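Local structure of Can2 (Sulfobacillus thermosulfidooxidans, 7BDV) at the interface of chains A and B. The protein is a CRISPR ancillary effector, a dual-specificity nuclease that binds cyclic tetra-adenylate through its CARF domains and potentiates type III CRISPR defence. Coordinates in Å, arbitrary orientation; residue numbers count along the deposited sequence, not the author numbering. Chains: chain A/B, Can2.

The interface of chains A and B. Residues chain A 94, 102-103, 106, 110, 129; chain B 73, 102-103, 106.
A:Leu103 and B:Leu103 meet at the centre of this CARF-to-CARF contact, where helix 99-111 of one subunit packs against the same helix of the other across the two-fold axis. The two side chains run past each other in opposite directions, and their CD2 methyls touch at 3.5 Å. In both copies CG lies anti to the carbonyl carbon (chi1 -71° in each), which carries the branched end away from its own helix and into the partner.

Each leucine then lands on the phenylalanine one turn further along the opposite helix. CD2 of B:Leu103 presses on the root of the A:Phe106 ring, 3.7 Å from CG and as close to CB, while the other branch, CD1, sits over one face towards the rim, 4.0 Å from ring atom CD1. The twin pair repeats this grip, with CD2 of A:Leu103 3.7 Å from CG of B:Phe106. A:Phe106 has CG anti to the backbone N (chi1 -171°), with the ring turned so that a face receives the leucine. The leucine is thus wedged between its counterpart and an aromatic ring.

Further out, A:Leu129, in the loop after strand 125-128, comes at B:Leu103 at about a right angle, CD1 to CD1 at 4.2 Å. A:Val94, just past strand 90-93, brings CG2 equally near that same CD1 methyl of B:Leu103, and the two loops approach this branch from directions about a right angle apart.

Towards the rim, B:Tyr73, the first residue of helix 73-86, reaches tip to tip for A:Phe106: its phenol OH lies 3.7 Å from CE2 and nearly as near CZ. The same OH lies in plane at the edge of the A:Arg110 guanidinium, 3.8 Å from NH1, with ring and guanidinium planes 56° apart. That spacing is too long for a hydrogen bond, leaving a loose polar approach beside the leucine-phenylalanine core.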
# COMPACT_ATOMS: atom_id res chain seq x y z
N VAL A 94 -17.82 -3.04 17.46
CA VAL A 94 -18.30 -3.60 16.17
C VAL A 94 -17.39 -3.09 15.02
O VAL A 94 -17.73 -3.32 13.84
CB VAL A 94 -19.79 -3.24 15.97
CG1 VAL A 94 -19.99 -1.76 15.64
CG2 VAL A 94 -20.50 -4.11 14.93
N ALA A 102 -19.52 -8.61 11.86
CA ALA A 102 -20.02 -7.42 12.49
C ALA A 102 -21.55 -7.42 12.46
O ALA A 102 -22.12 -7.06 13.49
CB ALA A 102 -19.45 -6.18 11.84
N LEU A 103 -22.19 -7.74 11.33
CA LEU A 103 -23.68 -7.76 11.25
C LEU A 103 -24.25 -8.77 12.26
O LEU A 103 -25.24 -8.47 12.92
CB LEU A 103 -24.13 -8.12 9.83
CG LEU A 103 -23.89 -7.04 8.77
CD1 LEU A 103 -24.03 -7.62 7.37
CD2 LEU A 103 -24.87 -5.89 8.94
N PHE A 106 -23.65 -7.37 15.96
CA PHE A 106 -24.55 -6.21 16.12
C PHE A 106 -25.97 -6.70 16.41
O PHE A 106 -26.57 -6.26 17.42
CB PHE A 106 -24.51 -5.33 14.88
CG PHE A 106 -25.24 -4.03 15.05
CD1 PHE A 106 -24.63 -2.95 15.67
CD2 PHE A 106 -26.52 -3.88 14.56
CE1 PHE A 106 -25.30 -1.74 15.79
CE2 PHE A 106 -27.17 -2.66 14.65
CZ PHE A 106 -26.57 -1.60 15.28
N ARG A 110 -27.82 -5.83 19.82
CA ARG A 110 -28.99 -4.91 19.72
C ARG A 110 -30.22 -5.60 20.35
O ARG A 110 -30.91 -4.97 21.19
CB ARG A 110 -29.26 -4.51 18.27
CG ARG A 110 -30.38 -3.50 18.11
CD ARG A 110 -30.63 -3.07 16.68
NE ARG A 110 -31.12 -4.19 15.88
CZ ARG A 110 -31.04 -4.28 14.56
NH1 ARG A 110 -30.52 -3.30 13.84
NH2 ARG A 110 -31.50 -5.37 13.95
N LEU A 129 -23.55 3.40 19.18
CA LEU A 129 -24.56 3.08 18.14
C LEU A 129 -25.90 2.76 18.79
O LEU A 129 -26.91 2.92 18.12
CB LEU A 129 -24.06 1.91 17.28
CG LEU A 129 -22.89 2.28 16.37
CD1 LEU A 129 -22.57 1.16 15.39
CD2 LEU A 129 -23.16 3.56 15.60
N TYR B 73 -25.27 6.79 11.15
CA TYR B 73 -26.19 5.63 11.14
C TYR B 73 -27.59 6.05 10.67
O TYR B 73 -28.08 5.51 9.67
CB TYR B 73 -26.27 5.02 12.54
CG TYR B 73 -27.00 3.71 12.62
CD1 TYR B 73 -26.45 2.55 12.10
CD2 TYR B 73 -28.22 3.61 13.27
CE1 TYR B 73 -27.10 1.33 12.20
CE2 TYR B 73 -28.89 2.40 13.37
CZ TYR B 73 -28.34 1.26 12.82
OH TYR B 73 -28.99 0.05 12.90
N ALA B 102 -23.22 0.02 6.15
CA ALA B 102 -23.71 -1.33 5.91
C ALA B 102 -24.69 -1.74 7.01
O ALA B 102 -25.73 -2.33 6.65
CB ALA B 102 -22.55 -2.30 5.83
N LEU B 103 -24.40 -1.48 8.28
CA LEU B 103 -25.34 -1.84 9.39
C LEU B 103 -26.69 -1.11 9.18
O LEU B 103 -27.74 -1.74 9.37
CB LEU B 103 -24.74 -1.47 10.74
CG LEU B 103 -23.56 -2.34 11.19
CD1 LEU B 103 -22.84 -1.69 12.36
CD2 LEU B 103 -24.03 -3.72 11.61
N PHE B 106 -28.55 -2.64 5.97
CA PHE B 106 -28.99 -4.00 6.35
C PHE B 106 -30.27 -3.91 7.18
O PHE B 106 -31.28 -4.57 6.83
CB PHE B 106 -27.89 -4.73 7.10
CG PHE B 106 -28.20 -6.16 7.40
CD1 PHE B 106 -27.95 -7.13 6.45
CD2 PHE B 106 -28.71 -6.54 8.63
CE1 PHE B 106 -28.22 -8.47 6.72
CE2 PHE B 106 -28.99 -7.87 8.90
CZ PHE B 106 -28.74 -8.83 7.94